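Local coordinates for protein beta-L-arabinobiosidase (Bacteroides thetaiotaomicron, PDB 5MQR) that probably hydrolyses glycosidic linkages, acting as a multidomain gut bacterial glycosidase in the breakdown of complex plant pectin, with a possible exo-alpha-sialidase activity, at residues A[91-96]-A[104-109]; A[328-333]-A[578-583]; A[357-362]-A[394-399]. One frame throughout, in Å; residues are numbered along the deposited sequence.

Contact 1: residues A[91-96]-A[104-109]; sequences YLADPS and QTFLMT
The carbonyl oxygen of Tyr91 is held by the backbone of the facing strand: Phe106 N donates to Tyr91 O at 2.7 Å, the shortest hydrogen bond of the contact, and Thr105 CA adds a CA-H...O contact to the same oxygen at 3.4 Å. The return bond from Tyr91 N to Phe106 O completes one hydrogen-bonded antiparallel pair. Two residues on, Ala93 and Gln104 form a second, exchanging N-H and C=O at 3.0 Å for Ala93 N to Gln104 O. Between them sits the non-hydrogen-bonded pair Leu92 and Thr105.

Tyr91, Ala93, Gln104 and Phe106 put their side chains on one face of the sheet. Tyr91 CG lies between its own N and carbonyl carbon (chi1 73°), an arrangement that lays the ring beside Phe106. Phe106 CB stands over a face of the tyrosine ring, 3.8 Å from its centroid, a CH-pi contact. The two rings themselves meet obliquely, planes 34° apart, with Tyr91 CE2 at 3.4 Å from Phe106 CD2. The methyl of Ala93 approaches the edge of the Phe106 ring, CB to CE2 3.6 Å. At the other end of the row, the selenium of Met108, a selenomethionine, comes to the Tyr91 edge, SE to CE1 4.0 Å, a Met-aromatic contact. Pro119 packs on both aromatic residues.

Thr105 points to the other face, where its hydroxyl bonds to Gln151 of strand 148-157 in the next sheet. The pairing is that of a beta hairpin, here forming the two middle strands of a four-stranded antiparallel sheet, the form of a beta-propeller blade.

Contact 2: residues A[328-333]-A[578-583]; sequences SEFRWP and PTVDTP
Phe330 reaches across to Val580 with the far end of its ring, while its near end stays with its own loop. Its CB lies over a face of the Trp332 indole, so the two aromatic side chains leave the loop side by side. Farther out, CE1 touches Val580 CG1 at 3.7 Å and CE2 lies 3.7 Å from Val580 O. The outermost atom, CZ, meets Val580 CB at 3.6 Å. The valine places CG1 over the ring face, 4.0 Å from its centroid, in a CH-pi contact; the two side chains cross at about a right angle.

Trp332 contributes the six-membered end of its indole. CH2 approaches Thr579 O near the ring plane at 3.6 Å, and CZ3 lies 4.1 Å from Pro578 CG. The polar atom NE1, on the five-membered ring, is engaged elsewhere, donating to Pro38 O.

Each loop is braced internally. Ser328 OG accepts from Phe330 N in an ST turn, and Thr582 OG1 accepts from Thr579 N beneath the type I turn 579-582. No hydrogen bond joins the two segments: the BNR repeat-like loop, probably from a propeller blade, meets the CBM-like loop mainly by apolar packing, with ring carbons against two carbonyl oxygens.

Contact 3: residues A[357-362]-A[394-399]; sequences PMRYGG and NKEDMW
Arg359 and Asp397 meet end-on as a two-pronged salt bridge: NH1 donates to Asp397 OD2 at 2.8 Å, almost straight (173°), and NH2 to Asp397 OD1 at 2.8 Å. Both carboxylate oxygens use their syn lone pairs, and the two flat groups are nearly coplanar, 9° apart. Glu396 takes a different position on the same arginine. Its OE2 stands over a face of the guanidinium, 3.2 Å from Arg359 NH1, where attraction is by charge alone because no N-H points at it.

That carboxylate is fixed by main-chain donors. Arg359 N donates to Glu396 OE2 at 3.0 Å, and Tyr360 N to Glu396 OE1 at 2.9 Å, so one side chain holds two successive peptide N-H groups. Glu396 gets there fully stretched, with CG opposite its own N (chi1 -177°). OE1 also lies near the edge of the Tyr360 ring, and Met358 CG lies 3.4 Å from Glu396 OE1. Beside this, the amide of Asn394 rests on Met358 CB, ND2 at 3.9 Å.

A classic beta bulge opposite Val393 turns the consecutive acids Glu396 and Asp397 to the same side, toward the loop. Farther out, Lys365 forms a salt bridge with Glu396 OE1, and Ala59 O takes a second bond from Arg359 NH2. Asn394 is fixed by Gly368 N and Thr356 O.

A leucine in place of Arg359 would probably leave Asp397 without its buried counter-charge and Glu396 with less positive charge beside OE2. With one carboxylate at its edge and another over its face, the guanidinium probably offsets their mutual repulsion and keeps both ionised, so that buried charge can tie the loop 357-362 to the start of strand 397-403.

How the contacts relate
Contact 1 comes first along the chain; contact 3 follows, nested inside the long loop that contact 2 closes. Between centres, contacts 1 and 3 are about 13 Å apart, contacts 2 and 3 about 15 Å, and contacts 1 and 2 about 25 Å, so contact 3 bridges the others. It touches contact 1 through Tyr91 CB and Met398 CE (3.6 Å), and contact 2 through Arg331 and Lys395, which both bind the phosphate of the phosphotyrosine Tyr371. Contact 1 is internal to one four-stranded propeller blade. Contact 2 joins a loop of another such sheet to the CBM-like region, after strand 564-570 of the mixed sheet that also holds strand 397-403 of contact 3.

Contact 1: residues A[91-96]-A[104-109]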
loop_
_atom_site.group_PDB
_atom_site.type_symbol
_atom_site.label_atom_id
_atom_site.label_comp_id
_atom_site.label_asym_id
_atom_site.label_seq_id
_atom_site.Cartn_x
_atom_site.Cartn_y
_atom_site.Cartn_z
ATOM N N TYR A 91 -32.393 15.278 -0.920
ATOM C CA TYR A 91 -32.558 15.119 -2.354
ATOM C C TYR A 91 -33.860 15.756 -2.820
ATOM O O TYR A 91 -34.742 16.031 -2.021
ATOM C CB TYR A 91 -32.446 13.637 -2.785
ATOM C CG TYR A 91 -33.594 12.722 -2.441
ATOM C CD1 TYR A 91 -33.626 12.036 -1.223
ATOM C CD2 TYR A 91 -34.638 12.519 -3.340
ATOM C CE1 TYR A 91 -34.669 11.173 -0.906
ATOM C CE2 TYR A 91 -35.698 11.667 -3.030
ATOM C CZ TYR A 91 -35.723 11.013 -1.814
ATOM O OH TYR A 91 -36.758 10.164 -1.526
ATOM N N LEU A 92 -33.962 15.998 -4.119
ATOM C CA LEU A 92 -35.166 16.568 -4.657
ATOM C C LEU A 92 -35.895 15.632 -5.575
ATOM O O LEU A 92 -35.324 14.711 -6.116
ATOM C CB LEU A 92 -34.923 17.908 -5.314
ATOM C CG LEU A 92 -34.056 18.015 -6.536
ATOM C CD1 LEU A 92 -34.848 17.866 -7.835
ATOM C CD2 LEU A 92 -33.366 19.398 -6.450
ATOM N N ALA A 93 -37.187 15.879 -5.707
ATOM C CA ALA A 93 -38.057 14.941 -6.360
ATOM C C ALA A 93 -39.235 15.638 -7.007
ATOM O O ALA A 93 -39.759 16.625 -6.490
ATOM C CB ALA A 93 -38.538 13.885 -5.354
ATOM N N ASP A 94 -39.635 15.089 -8.147
ATOM C CA ASP A 94 -40.890 15.394 -8.805
ATOM C C ASP A 94 -41.570 14.025 -9.054
ATOM O O ASP A 94 -40.898 12.966 -9.055
ATOM C CB ASP A 94 -40.651 16.090 -10.151
ATOM C CG ASP A 94 -40.045 17.530 -10.030
ATOM O OD1 ASP A 94 -39.148 17.791 -9.204
ATOM O OD2 ASP A 94 -40.448 18.395 -10.833
ATOM N N PRO A 95 -42.898 14.024 -9.271
ATOM C CA PRO A 95 -43.564 12.742 -9.480
ATOM C C PRO A 95 -43.037 11.913 -10.641
ATOM O O PRO A 95 -43.028 10.685 -10.531
ATOM C CB PRO A 95 -45.026 13.140 -9.705
ATOM C CG PRO A 95 -45.168 14.323 -8.809
ATOM C CD PRO A 95 -43.882 15.091 -9.021
ATOM N N SER A 96 -42.565 12.543 -11.714
ATOM C CA SER A 96 -42.029 11.740 -12.812
ATOM C C SER A 96 -41.039 12.401 -13.759
ATOM O O SER A 96 -40.196 11.704 -14.319
ATOM C CB SER A 96 -43.194 11.185 -13.645
ATOM O OG SER A 96 -43.975 12.254 -14.137
ATOM N N GLN A 104 -40.423 18.934 -4.679
ATOM C CA GLN A 104 -40.129 19.131 -3.269
ATOM C C GLN A 104 -38.782 18.557 -2.930
ATOM O O GLN A 104 -38.175 17.892 -3.770
ATOM C CB GLN A 104 -41.185 18.460 -2.404
ATOM C CG GLN A 104 -41.222 16.956 -2.548
ATOM C CD GLN A 104 -42.523 16.342 -2.074
ATOM O OE1 GLN A 104 -43.525 17.024 -1.865
ATOM N NE2 GLN A 104 -42.506 15.026 -1.902
ATOM N N THR A 105 -38.338 18.802 -1.695
ATOM C CA THR A 105 -37.058 18.324 -1.198
ATOM C C THR A 105 -37.263 17.405 0.010
ATOM O O THR A 105 -38.014 17.738 0.919
ATOM C CB THR A 105 -36.173 19.530 -0.827
ATOM O OG1 THR A 105 -35.969 20.321 -2.005
ATOM C CG2 THR A 105 -34.792 19.094 -0.213
ATOM N N PHE A 106 -36.595 16.256 -0.025
ATOM C CA PHE A 106 -36.674 15.209 1.001
ATOM C C PHE A 106 -35.422 15.213 1.877
ATOM O O PHE A 106 -34.345 15.620 1.422
ATOM C CB PHE A 106 -36.758 13.832 0.365
ATOM C CG PHE A 106 -38.113 13.462 -0.172
ATOM C CD1 PHE A 106 -39.174 13.218 0.694
ATOM C CD2 PHE A 106 -38.301 13.255 -1.531
ATOM C CE1 PHE A 106 -40.422 12.812 0.202
ATOM C CE2 PHE A 106 -39.524 12.842 -2.026
ATOM C CZ PHE A 106 -40.593 12.617 -1.162
ATOM N N LEU A 107 -35.576 14.755 3.118
ATOM C CA LEU A 107 -34.457 14.533 4.043
ATOM C C LEU A 107 -34.526 13.149 4.693
ATOM O O LEU A 107 -35.614 12.699 5.109
ATOM C CB LEU A 107 -34.455 15.564 5.162
ATOM C CG LEU A 107 -33.283 15.559 6.145
ATOM C CD1 LEU A 107 -32.031 16.124 5.473
ATOM C CD2 LEU A 107 -33.634 16.348 7.387
HETATM N N MSE A 108 -33.359 12.524 4.831
HETATM C CA MSE A 108 -33.188 11.236 5.489
HETATM C C MSE A 108 -31.948 11.278 6.335
HETATM O O MSE A 108 -30.977 11.960 6.003
HETATM C CB MSE A 108 -32.818 10.167 4.468
HETATM C CG MSE A 108 -33.891 9.873 3.465
HETATM SE SE MSE A 108 -33.080 8.861 1.999
HETATM C CE MSE A 108 -33.343 7.074 2.771
ATOM N N THR A 109 -31.938 10.468 7.384
ATOM C CA THR A 109 -30.824 10.432 8.313
ATOM C C THR A 109 -30.410 8.995 8.688
ATOM O O THR A 109 -31.193 8.072 8.523
ATOM C CB THR A 109 -31.111 11.337 9.531
ATOM O OG1 THR A 109 -29.896 11.497 10.273
ATOM C CG2 THR A 109 -32.187 10.777 10.433
#

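Contact 2: residues A[328-333]-A[578-583]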
loop_
_atom_site.group_PDB
_atom_site.type_symbol
_atom_site.label_atom_id
_atom_site.label_comp_id
_atom_site.label_asym_id
_atom_site.label_seq_id
_atom_site.Cartn_x
_atom_site.Cartn_y
_atom_site.Cartn_z
ATOM N N SER A 328 -16.173 10.357 -18.260
ATOM C CA SER A 328 -16.838 9.977 -19.481
ATOM C C SER A 328 -17.805 11.037 -19.940
ATOM O O SER A 328 -18.234 11.886 -19.146
ATOM C CB SER A 328 -17.592 8.657 -19.248
ATOM O OG SER A 328 -18.215 8.214 -20.444
ATOM N N GLU A 329 -18.136 10.979 -21.229
ATOM C CA GLU A 329 -19.221 11.801 -21.802
ATOM C C GLU A 329 -20.615 11.164 -21.560
ATOM O O GLU A 329 -21.639 11.802 -21.774
ATOM C CB GLU A 329 -18.983 12.068 -23.289
ATOM C CG GLU A 329 -17.779 12.979 -23.547
ATOM C CD GLU A 329 -17.979 14.407 -23.028
ATOM O OE1 GLU A 329 -19.101 14.944 -23.189
ATOM O OE2 GLU A 329 -17.035 14.990 -22.431
ATOM N N PHE A 330 -20.621 9.918 -21.098
ATOM C CA PHE A 330 -21.824 9.223 -20.650
ATOM C C PHE A 330 -21.789 9.238 -19.133
ATOM O O PHE A 330 -20.711 9.393 -18.536
ATOM C CB PHE A 330 -21.824 7.791 -21.169
ATOM C CG PHE A 330 -21.745 7.699 -22.671
ATOM C CD1 PHE A 330 -20.516 7.740 -23.321
ATOM C CD2 PHE A 330 -22.896 7.577 -23.429
ATOM C CE1 PHE A 330 -20.434 7.656 -24.698
ATOM C CE2 PHE A 330 -22.831 7.513 -24.818
ATOM C CZ PHE A 330 -21.591 7.552 -25.457
ATOM N N ARG A 331 -22.942 9.078 -18.495
ATOM C CA ARG A 331 -22.981 9.116 -17.041
ATOM C C ARG A 331 -22.704 7.762 -16.418
ATOM O O ARG A 331 -23.440 7.305 -15.568
ATOM C CB ARG A 331 -24.288 9.749 -16.558
ATOM C CG ARG A 331 -24.480 11.118 -17.175
ATOM C CD ARG A 331 -25.640 11.869 -16.566
ATOM N NE ARG A 331 -25.811 13.172 -17.206
ATOM C CZ ARG A 331 -26.380 14.247 -16.653
ATOM N NH1 ARG A 331 -26.892 14.217 -15.422
ATOM N NH2 ARG A 331 -26.437 15.382 -17.348
ATOM N N TRP A 332 -21.592 7.149 -16.805
ATOM C CA TRP A 332 -21.108 5.922 -16.173
ATOM C C TRP A 332 -19.644 5.664 -16.547
ATOM O O TRP A 332 -19.191 6.184 -17.535
ATOM C CB TRP A 332 -21.942 4.731 -16.625
ATOM C CG TRP A 332 -21.794 4.331 -18.079
ATOM C CD1 TRP A 332 -20.785 3.592 -18.630
ATOM C CD2 TRP A 332 -22.709 4.602 -19.140
ATOM N NE1 TRP A 332 -21.021 3.377 -19.974
ATOM C CE2 TRP A 332 -22.187 4.004 -20.315
ATOM C CE3 TRP A 332 -23.926 5.289 -19.218
ATOM C CZ2 TRP A 332 -22.840 4.086 -21.559
ATOM C CZ3 TRP A 332 -24.587 5.358 -20.465
ATOM C CH2 TRP A 332 -24.045 4.755 -21.607
ATOM N N PRO A 333 -18.898 4.899 -15.764
ATOM C CA PRO A 333 -19.217 4.578 -14.369
ATOM C C PRO A 333 -19.029 5.794 -13.478
ATOM O O PRO A 333 -18.769 6.892 -13.964
ATOM C CB PRO A 333 -18.171 3.532 -14.019
ATOM C CG PRO A 333 -16.971 3.987 -14.816
ATOM C CD PRO A 333 -17.489 4.608 -16.080
ATOM N N PRO A 578 -27.651 0.085 -20.771
ATOM C CA PRO A 578 -27.475 0.902 -21.986
ATOM C C PRO A 578 -26.063 0.849 -22.594
ATOM O O PRO A 578 -25.084 0.614 -21.894
ATOM C CB PRO A 578 -27.699 2.317 -21.472
ATOM C CG PRO A 578 -27.197 2.256 -20.077
ATOM C CD PRO A 578 -27.639 0.913 -19.562
ATOM N N THR A 579 -25.976 1.116 -23.890
ATOM C CA THR A 579 -24.706 1.176 -24.593
ATOM C C THR A 579 -24.455 2.629 -24.994
ATOM O O THR A 579 -25.313 3.511 -24.775
ATOM C CB THR A 579 -24.721 0.270 -25.856
ATOM O OG1 THR A 579 -25.521 0.883 -26.867
ATOM C CG2 THR A 579 -25.291 -1.151 -25.525
ATOM N N VAL A 580 -23.282 2.854 -25.607
ATOM C CA VAL A 580 -22.954 4.136 -26.245
ATOM C C VAL A 580 -23.892 4.496 -27.403
ATOM O O VAL A 580 -23.972 5.669 -27.758
ATOM C CB VAL A 580 -21.483 4.240 -26.733
ATOM C CG1 VAL A 580 -20.514 4.098 -25.570
ATOM C CG2 VAL A 580 -21.144 3.237 -27.837
ATOM N N ASP A 581 -24.604 3.507 -27.964
ATOM C CA ASP A 581 -25.605 3.744 -29.019
ATOM C C ASP A 581 -27.082 3.889 -28.562
ATOM O O ASP A 581 -27.964 4.211 -29.361
ATOM C CB ASP A 581 -25.455 2.656 -30.102
ATOM C CG ASP A 581 -24.070 2.689 -30.747
ATOM O OD1 ASP A 581 -23.679 3.772 -31.243
ATOM O OD2 ASP A 581 -23.348 1.663 -30.718
ATOM N N THR A 582 -27.352 3.672 -27.287
ATOM C CA THR A 582 -28.687 3.871 -26.741
ATOM C C THR A 582 -29.123 5.347 -26.826
ATOM O O THR A 582 -28.353 6.243 -26.454
ATOM C CB THR A 582 -28.714 3.444 -25.267
ATOM O OG1 THR A 582 -28.346 2.061 -25.163
ATOM C CG2 THR A 582 -30.087 3.690 -24.635
ATOM N N PRO A 583 -30.368 5.606 -27.291
ATOM C CA PRO A 583 -30.848 6.975 -27.269
ATOM C C PRO A 583 -30.824 7.630 -25.872
ATOM O O PRO A 583 -30.987 6.968 -24.854
ATOM C CB PRO A 583 -32.295 6.853 -27.788
ATOM C CG PRO A 583 -32.330 5.579 -28.551
ATOM C CD PRO A 583 -31.393 4.682 -27.817
#

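Contact 3: residues A[357-362]-A[394-399]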
loop_
_atom_site.group_PDB
_atom_site.type_symbol
_atom_site.label_atom_id
_atom_site.label_comp_id
_atom_site.label_asym_id
_atom_site.label_seq_id
_atom_site.Cartn_x
_atom_site.Cartn_y
_atom_site.Cartn_z
ATOM N N PRO A 357 -31.431 -0.753 -14.704
ATOM C CA PRO A 357 -32.261 -0.224 -15.790
ATOM C C PRO A 357 -33.202 0.890 -15.272
ATOM O O PRO A 357 -33.710 0.772 -14.160
ATOM C CB PRO A 357 -33.067 -1.437 -16.270
ATOM C CG PRO A 357 -32.636 -2.604 -15.480
ATOM C CD PRO A 357 -31.812 -2.121 -14.329
HETATM N N MSE A 358 -33.393 1.973 -16.059
HETATM C CA MSE A 358 -34.364 2.995 -15.695
HETATM C C MSE A 358 -35.742 2.415 -15.904
HETATM O O MSE A 358 -36.117 2.064 -17.015
HETATM C CB MSE A 358 -34.198 4.233 -16.559
HETATM C CG MSE A 358 -35.108 5.398 -16.143
HETATM SE SE MSE A 358 -35.005 6.820 -17.502
HETATM C CE MSE A 358 -33.092 7.271 -17.442
ATOM N N ARG A 359 -36.503 2.283 -14.844
ATOM C CA ARG A 359 -37.826 1.693 -14.781
ATOM C C ARG A 359 -38.912 2.647 -15.238
ATOM O O ARG A 359 -39.878 2.207 -15.860
ATOM C CB ARG A 359 -38.095 1.152 -13.380
ATOM C CG ARG A 359 -37.068 0.083 -12.981
ATOM C CD ARG A 359 -37.298 -0.509 -11.603
ATOM N NE ARG A 359 -37.425 0.453 -10.518
ATOM C CZ ARG A 359 -36.422 1.126 -9.954
ATOM N NH1 ARG A 359 -35.170 1.022 -10.404
ATOM N NH2 ARG A 359 -36.683 1.935 -8.944
ATOM N N TYR A 360 -38.735 3.945 -14.972
ATOM C CA TYR A 360 -39.736 4.940 -15.277
ATOM C C TYR A 360 -39.154 5.989 -16.194
ATOM O O TYR A 360 -38.205 6.685 -15.819
ATOM C CB TYR A 360 -40.254 5.585 -13.981
ATOM C CG TYR A 360 -40.849 4.594 -13.030
ATOM C CD1 TYR A 360 -42.152 4.105 -13.201
ATOM C CD2 TYR A 360 -40.114 4.124 -11.959
ATOM C CE1 TYR A 360 -42.704 3.185 -12.304
ATOM C CE2 TYR A 360 -40.646 3.207 -11.064
ATOM C CZ TYR A 360 -41.934 2.738 -11.236
ATOM O OH TYR A 360 -42.397 1.812 -10.321
ATOM N N GLY A 361 -39.730 6.103 -17.393
ATOM C CA GLY A 361 -39.380 7.155 -18.325
ATOM C C GLY A 361 -39.676 8.520 -17.735
ATOM O O GLY A 361 -40.408 8.644 -16.741
ATOM N N GLY A 362 -39.086 9.539 -18.338
ATOM C CA GLY A 362 -39.275 10.905 -17.881
ATOM C C GLY A 362 -38.339 11.955 -18.484
ATOM O O GLY A 362 -37.176 11.666 -18.827
ATOM N N ASN A 394 -29.795 7.052 -12.612
ATOM C CA ASN A 394 -30.848 7.352 -13.602
ATOM C C ASN A 394 -31.759 8.518 -13.238
ATOM O O ASN A 394 -32.832 8.638 -13.811
ATOM C CB ASN A 394 -31.733 6.109 -13.859
ATOM C CG ASN A 394 -30.951 4.917 -14.335
ATOM O OD1 ASN A 394 -30.025 5.042 -15.116
ATOM N ND2 ASN A 394 -31.338 3.749 -13.882
ATOM N N LYS A 395 -31.367 9.374 -12.295
ATOM C CA LYS A 395 -32.314 10.347 -11.693
ATOM C C LYS A 395 -33.594 9.661 -11.208
ATOM O O LYS A 395 -34.698 10.208 -11.325
ATOM C CB LYS A 395 -32.674 11.465 -12.654
ATOM C CG LYS A 395 -31.500 11.998 -13.456
ATOM C CD LYS A 395 -31.823 13.388 -14.017
ATOM C CE LYS A 395 -30.670 13.886 -14.867
ATOM N NZ LYS A 395 -30.997 15.099 -15.681
ATOM N N GLU A 396 -33.426 8.482 -10.620
ATOM C CA GLU A 396 -34.564 7.627 -10.232
ATOM C C GLU A 396 -34.404 7.042 -8.836
ATOM O O GLU A 396 -35.316 7.115 -8.010
ATOM C CB GLU A 396 -34.721 6.505 -11.256
ATOM C CG GLU A 396 -35.915 5.587 -11.019
ATOM C CD GLU A 396 -36.245 4.716 -12.228
ATOM O OE1 GLU A 396 -36.824 5.256 -13.193
ATOM O OE2 GLU A 396 -35.931 3.501 -12.212
ATOM N N ASP A 397 -33.261 6.406 -8.607
ATOM C CA ASP A 397 -32.953 5.778 -7.330
ATOM C C ASP A 397 -31.834 6.577 -6.638
ATOM O O ASP A 397 -30.908 7.021 -7.297
ATOM C CB ASP A 397 -32.505 4.327 -7.560
ATOM C CG ASP A 397 -33.577 3.480 -8.204
ATOM O OD1 ASP A 397 -34.751 3.711 -7.869
ATOM O OD2 ASP A 397 -33.262 2.574 -9.033
HETATM N N MSE A 398 -31.931 6.730 -5.313
HETATM C CA MSE A 398 -30.932 7.460 -4.519
HETATM C C MSE A 398 -30.000 6.462 -3.880
HETATM O O MSE A 398 -30.432 5.427 -3.324
HETATM C CB MSE A 398 -31.569 8.385 -3.483
HETATM C CG MSE A 398 -32.633 9.332 -4.020
HETATM SE SE MSE A 398 -32.015 10.279 -5.608
HETATM C CE MSE A 398 -30.548 11.271 -4.763
ATOM N N TRP A 399 -28.705 6.755 -3.990
ATOM C CA TRP A 399 -27.637 5.890 -3.501
ATOM C C TRP A 399 -26.621 6.670 -2.648
ATOM O O TRP A 399 -26.526 7.912 -2.717
ATOM C CB TRP A 399 -26.869 5.288 -4.682
ATOM C CG TRP A 399 -27.568 4.244 -5.427
ATOM C CD1 TRP A 399 -28.554 4.414 -6.346
ATOM C CD2 TRP A 399 -27.301 2.847 -5.377
ATOM N NE1 TRP A 399 -28.919 3.207 -6.876
ATOM C CE2 TRP A 399 -28.182 2.222 -6.288
ATOM C CE3 TRP A 399 -26.406 2.059 -4.649
ATOM C CZ2 TRP A 399 -28.214 0.853 -6.478
ATOM C CZ3 TRP A 399 -26.438 0.676 -4.832
ATOM C CH2 TRP A 399 -27.339 0.087 -5.745
#